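Local structure of salicylaldehyde dehydrogenase NahF (4JZ6) at residues Q154-N166 against L232-T244. The protein probably catalyses the NAD+-dependent oxidation of salicylaldehyde to salicylate, a step of naphthalene degradation. Residues are numbered along the deposited sequence; the frame is centred on the assembly and turned at random.
With SO4 (sulfate ion), chain D; EDO (1,2-ethanediol), chain H.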
loop_
_atom_site.group_PDB
_atom_site.type_symbol
_atom_site.label_atom_id
_atom_site.label_comp_id
_atom_site.label_asym_id
_atom_site.label_seq_id
_atom_site.Cartn_x
_atom_site.Cartn_y
_atom_site.Cartn_z
ATOM N N GLN A 154 1.640 15.470 4.785
ATOM C CA GLN A 154 1.225 16.527 3.864
ATOM C C GLN A 154 0.226 15.985 2.851
ATOM O O GLN A 154 0.041 14.772 2.758
ATOM C CB GLN A 154 2.449 17.073 3.132
ATOM C CG GLN A 154 3.491 17.695 4.036
ATOM C CD GLN A 154 4.712 18.139 3.255
ATOM O OE1 GLN A 154 5.406 17.314 2.656
ATOM N NE2 GLN A 154 4.965 19.450 3.232
ATOM N N PRO A 155 -0.434 16.879 2.095
ATOM C CA PRO A 155 -1.377 16.384 1.082
ATOM C C PRO A 155 -0.654 15.660 -0.050
ATOM O O PRO A 155 0.537 15.895 -0.262
ATOM C CB PRO A 155 -2.026 17.666 0.549
ATOM C CG PRO A 155 -1.846 18.670 1.640
ATOM C CD PRO A 155 -0.526 18.343 2.266
ATOM N N VAL A 156 -1.376 14.810 -0.773
ATOM C CA VAL A 156 -0.796 14.026 -1.856
ATOM C C VAL A 156 -0.981 14.703 -3.211
ATOM O O VAL A 156 -0.024 14.881 -3.965
ATOM C CB VAL A 156 -1.430 12.617 -1.908
ATOM C CG1 VAL A 156 -0.957 11.857 -3.132
ATOM C CG2 VAL A 156 -1.115 11.847 -0.632
ATOM N N GLY A 157 -2.216 15.087 -3.512
ATOM C CA GLY A 157 -2.562 15.608 -4.819
ATOM C C GLY A 157 -3.913 15.058 -5.224
ATOM O O GLY A 157 -4.661 14.579 -4.374
ATOM N N PRO A 158 -4.244 15.135 -6.521
ATOM C CA PRO A 158 -5.521 14.589 -6.993
ATOM C C PRO A 158 -5.648 13.087 -6.734
ATOM O O PRO A 158 -4.771 12.314 -7.128
ATOM C CB PRO A 158 -5.488 14.878 -8.495
ATOM C CG PRO A 158 -4.636 16.096 -8.611
ATOM C CD PRO A 158 -3.563 15.920 -7.565
ATOM N N ILE A 159 -6.731 12.692 -6.065
ATOM C CA ILE A 159 -7.009 11.285 -5.808
ATOM C C ILE A 159 -8.120 10.786 -6.732
ATOM O O ILE A 159 -9.141 11.458 -6.908
ATOM C CB ILE A 159 -7.406 11.046 -4.331
ATOM C CG1 ILE A 159 -6.183 10.696 -3.482
ATOM C CG2 ILE A 159 -8.348 9.867 -4.209
ATOM C CD1 ILE A 159 -5.045 11.664 -3.567
ATOM N N LEU A 160 -7.918 9.620 -7.339
ATOM C CA LEU A 160 -8.982 8.979 -8.103
ATOM C C LEU A 160 -9.814 8.065 -7.203
ATOM O O LEU A 160 -9.313 7.047 -6.717
ATOM C CB LEU A 160 -8.403 8.168 -9.258
ATOM C CG LEU A 160 -9.424 7.335 -10.029
ATOM C CD1 LEU A 160 -10.483 8.247 -10.630
ATOM C CD2 LEU A 160 -8.735 6.517 -11.107
ATOM N N SER A 161 -11.078 8.432 -6.987
ATOM C CA SER A 161 -11.980 7.653 -6.136
ATOM C C SER A 161 -13.068 6.975 -6.957
ATOM O O SER A 161 -13.956 7.641 -7.495
ATOM C CB SER A 161 -12.639 8.544 -5.081
ATOM O OG SER A 161 -11.679 9.121 -4.217
ATOM N N ILE A 162 -13.006 5.649 -7.045
ATOM C CA ILE A 162 -14.017 4.896 -7.775
ATOM C C ILE A 162 -14.979 4.210 -6.805
ATOM O O ILE A 162 -14.559 3.454 -5.927
ATOM C CB ILE A 162 -13.371 3.895 -8.734
ATOM C CG1 ILE A 162 -12.558 4.655 -9.787
ATOM C CG2 ILE A 162 -14.430 3.032 -9.402
ATOM C CD1 ILE A 162 -11.719 3.762 -10.697
ATOM N N VAL A 163 -16.269 4.495 -6.964
ATOM C CA VAL A 163 -17.276 4.126 -5.971
ATOM C C VAL A 163 -18.427 3.343 -6.586
ATOM O O VAL A 163 -18.980 3.763 -7.602
ATOM C CB VAL A 163 -17.851 5.383 -5.303
ATOM C CG1 VAL A 163 -18.892 5.013 -4.258
ATOM C CG2 VAL A 163 -16.735 6.193 -4.681
ATOM N N PRO A 164 -18.794 2.200 -5.969
ATOM C CA PRO A 164 -19.873 1.343 -6.470
ATOM C C PRO A 164 -21.250 1.840 -6.030
ATOM O O PRO A 164 -21.374 2.986 -5.593
ATOM C CB PRO A 164 -19.569 0.002 -5.811
ATOM C CG PRO A 164 -18.992 0.389 -4.501
ATOM C CD PRO A 164 -18.165 1.621 -4.766
ATOM N N TRP A 165 -22.256 0.973 -6.118
ATOM C CA TRP A 165 -23.657 1.374 -5.995
ATOM C C TRP A 165 -24.354 0.880 -4.718
ATOM O O TRP A 165 -25.452 1.335 -4.401
ATOM C CB TRP A 165 -24.417 0.833 -7.203
ATOM C CG TRP A 165 -24.123 -0.615 -7.387
ATOM C CD1 TRP A 165 -23.139 -1.160 -8.161
ATOM C CD2 TRP A 165 -24.777 -1.709 -6.735
ATOM N NE1 TRP A 165 -23.152 -2.530 -8.046
ATOM C CE2 TRP A 165 -24.146 -2.892 -7.176
ATOM C CE3 TRP A 165 -25.840 -1.808 -5.833
ATOM C CZ2 TRP A 165 -24.547 -4.155 -6.742
ATOM C CZ3 TRP A 165 -26.234 -3.063 -5.400
ATOM C CH2 TRP A 165 -25.592 -4.218 -5.856
ATOM N N ASN A 166 -23.737 -0.053 -3.995
ATOM C CA ASN A 166 -24.427 -0.728 -2.890
ATOM C C ASN A 166 -24.497 0.061 -1.582
ATOM O O ASN A 166 -25.585 0.342 -1.076
ATOM C CB ASN A 166 -23.856 -2.131 -2.663
ATOM C CG ASN A 166 -22.365 -2.117 -2.436
ATOM O OD1 ASN A 166 -21.676 -1.190 -2.860
ATOM N ND2 ASN A 166 -21.853 -3.146 -1.761
ATOM N N LEU A 232 -7.620 7.862 -16.452
ATOM C CA LEU A 232 -7.376 8.536 -15.187
ATOM C C LEU A 232 -6.156 7.962 -14.456
ATOM O O LEU A 232 -5.359 8.702 -13.876
ATOM C CB LEU A 232 -8.634 8.487 -14.321
ATOM C CG LEU A 232 -9.748 9.374 -14.888
ATOM C CD1 LEU A 232 -11.114 8.955 -14.378
ATOM C CD2 LEU A 232 -9.479 10.839 -14.555
ATOM N N ILE A 233 -6.007 6.645 -14.495
ATOM C CA ILE A 233 -4.871 5.994 -13.856
ATOM C C ILE A 233 -3.581 6.359 -14.579
ATOM O O ILE A 233 -2.546 6.577 -13.943
ATOM C CB ILE A 233 -5.048 4.459 -13.833
ATOM C CG1 ILE A 233 -6.240 4.076 -12.954
ATOM C CG2 ILE A 233 -3.789 3.771 -13.326
ATOM C CD1 ILE A 233 -6.712 2.662 -13.177
ATOM N N SER A 234 -3.653 6.446 -15.906
ATOM C CA SER A 234 -2.495 6.795 -16.726
ATOM C C SER A 234 -2.231 8.293 -16.718
ATOM O O SER A 234 -1.227 8.752 -17.256
ATOM C CB SER A 234 -2.691 6.322 -18.168
ATOM O OG SER A 234 -2.957 4.932 -18.225
ATOM N N ALA A 235 -3.143 9.050 -16.113
ATOM C CA ALA A 235 -3.041 10.506 -16.071
ATOM C C ALA A 235 -2.015 10.984 -15.046
ATOM O O ALA A 235 -2.065 10.590 -13.881
ATOM C CB ALA A 235 -4.397 11.125 -15.785
ATOM N N LYS A 236 -1.102 11.847 -15.487
ATOM C CA LYS A 236 -0.049 12.374 -14.626
ATOM C C LYS A 236 -0.594 13.114 -13.409
ATOM O O LYS A 236 0.064 13.171 -12.367
ATOM C CB LYS A 236 0.879 13.299 -15.418
ATOM C CG LYS A 236 1.844 12.575 -16.347
ATOM C CD LYS A 236 2.951 11.862 -15.570
ATOM C CE LYS A 236 3.875 11.066 -16.494
ATOM N NZ LYS A 236 4.510 11.896 -17.560
ATOM N N GLU A 237 -1.796 13.675 -13.544
ATOM C CA GLU A 237 -2.402 14.454 -12.468
ATOM C C GLU A 237 -2.826 13.581 -11.294
ATOM O O GLU A 237 -2.713 13.987 -10.135
ATOM C CB GLU A 237 -3.612 15.240 -12.984
ATOM C CG GLU A 237 -3.287 16.303 -14.024
ATOM C CD GLU A 237 -3.268 15.757 -15.439
ATOM O OE1 GLU A 237 -3.190 14.520 -15.605
ATOM O OE2 GLU A 237 -3.338 16.573 -16.387
ATOM N N ILE A 238 -3.323 12.386 -11.601
ATOM C CA ILE A 238 -3.810 11.459 -10.577
ATOM C C ILE A 238 -2.665 10.787 -9.808
ATOM O O ILE A 238 -1.825 10.102 -10.398
ATOM C CB ILE A 238 -4.720 10.387 -11.207
ATOM C CG1 ILE A 238 -6.033 11.023 -11.674
ATOM C CG2 ILE A 238 -4.988 9.262 -10.228
ATOM C CD1 ILE A 238 -6.758 11.776 -10.586
ATOM N N ARG A 239 -2.630 10.983 -8.494
ATOM C CA ARG A 239 -1.493 10.521 -7.699
ATOM C C ARG A 239 -1.728 9.172 -7.027
ATOM O O ARG A 239 -0.841 8.321 -7.013
ATOM C CB ARG A 239 -1.108 11.571 -6.660
ATOM C CG ARG A 239 -0.596 12.865 -7.265
ATOM C CD ARG A 239 0.779 12.677 -7.887
ATOM N NE ARG A 239 1.741 12.151 -6.920
ATOM C CZ ARG A 239 2.407 12.899 -6.042
ATOM N NH1 ARG A 239 2.219 14.215 -6.004
ATOM N NH2 ARG A 239 3.262 12.330 -5.200
ATOM N N ARG A 240 -2.915 8.985 -6.454
ATOM C CA ARG A 240 -3.278 7.713 -5.835
ATOM C C ARG A 240 -4.701 7.332 -6.212
ATOM O O ARG A 240 -5.476 8.166 -6.688
ATOM C CB ARG A 240 -3.117 7.762 -4.310
ATOM C CG ARG A 240 -1.673 7.865 -3.842
ATOM C CD ARG A 240 -1.554 8.001 -2.326
ATOM N NE ARG A 240 -0.175 8.280 -1.927
ATOM C CZ ARG A 240 0.245 8.410 -0.670
ATOM N NH1 ARG A 240 -0.604 8.285 0.343
ATOM N NH2 ARG A 240 1.528 8.667 -0.425
ATOM N N ILE A 241 -5.035 6.062 -6.015
ATOM C CA ILE A 241 -6.332 5.541 -6.420
ATOM C C ILE A 241 -6.941 4.698 -5.308
ATOM O O ILE A 241 -6.269 3.834 -4.738
ATOM C CB ILE A 241 -6.207 4.649 -7.671
ATOM C CG1 ILE A 241 -5.532 5.411 -8.808
ATOM C CG2 ILE A 241 -7.568 4.153 -8.115
ATOM C CD1 ILE A 241 -4.297 4.744 -9.328
ATOM N N ASN A 242 -8.205 4.963 -4.988
ATOM C CA ASN A 242 -8.977 4.046 -4.159
ATOM C C ASN A 242 -10.094 3.429 -4.993
ATOM O O ASN A 242 -10.804 4.130 -5.725
ATOM C CB ASN A 242 -9.523 4.731 -2.898
ATOM C CG ASN A 242 -10.463 5.878 -3.212
ATOM O OD1 ASN A 242 -11.681 5.743 -3.116
ATOM N ND2 ASN A 242 -9.901 7.013 -3.590
ATOM N N PHE A 243 -10.216 2.109 -4.910
ATOM C CA PHE A 243 -11.244 1.394 -5.650
ATOM C C PHE A 243 -12.066 0.500 -4.743
ATOM O O PHE A 243 -11.520 -0.282 -3.964
ATOM C CB PHE A 243 -10.626 0.538 -6.749
ATOM C CG PHE A 243 -11.632 -0.293 -7.492
ATOM C CD1 PHE A 243 -12.315 0.237 -8.578
ATOM C CD2 PHE A 243 -11.902 -1.598 -7.101
ATOM C CE1 PHE A 243 -13.246 -0.520 -9.262
ATOM C CE2 PHE A 243 -12.831 -2.364 -7.782
ATOM C CZ PHE A 243 -13.505 -1.825 -8.863
ATOM N N THR A 244 -13.381 0.610 -4.859
ATOM C CA THR A 244 -14.276 -0.266 -4.132
ATOM C C THR A 244 -15.155 -0.969 -5.152
ATOM O O THR A 244 -15.781 -0.325 -5.998
ATOM C CB THR A 244 -15.119 0.514 -3.099
ATOM O OG1 THR A 244 -14.253 1.090 -2.110
ATOM C CG2 THR A 244 -16.115 -0.411 -2.408
HETATM S S SO4 D . 2.673 8.844 -3.999
HETATM O O1 SO4 D . 2.859 7.394 -3.987
HETATM O O2 SO4 D . 3.387 9.411 -2.860
HETATM O O3 SO4 D . 3.196 9.404 -5.247
HETATM O O4 SO4 D . 1.248 9.148 -3.889
HETATM C C1 EDO H . 3.250 18.171 -1.255
HETATM O O1 EDO H . 2.423 18.509 -0.134
HETATM C C2 EDO H . 4.685 17.918 -0.799
HETATM O O2 EDO H . 4.764 16.701 -0.046
HETATM O O HOH W 1 -13.460 3.671 -3.590
#
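Two neighbouring parallel strands of the NAD-binding α/β domain, Ile159-Ile162 and Arg240-Thr244, meet inside an aldehyde dehydrogenase sheet, a compact example of backbone pairing combined with two unlike faces. Leu160 is gripped twice by the neighbouring backbone, its N bonding Arg240 O (2.9 Å) and its O receiving Asn242 N; Ile162 N continues the pattern to Asn242 O (3.0 Å). On one face, Asn242 ND2 donates in the amide plane and almost straight (173°) to Ser161 OG, 2.8 Å away, and the hydroxyl also bonds Ala175 O of helix 170-181. On the other, Leu160 has CG anti to its N (chi1 174°), which sends CD2 to Leu232 CB (3.8 Å) and Ile233 CG1, both of helix 225-233. Ahead of the strands, Val156 CG2 sits over the centre of one face of the Arg240 guanidinium, while sulfate approaches its edge, Arg240 NE reaching SO4 O4 at 2.6 Å and NH2 reaching O2. Arg239 NH2 binds SO4 O3 (2.9 Å). A leucine in place of Arg240 would probably cost the sulfate two hydrogen bonds and Val156 CG2 its flat partner. Lys467 N of the second subunit also binds this sulfate, probably from the crystallisation liquor, consistent with a boundary favourable to small anions.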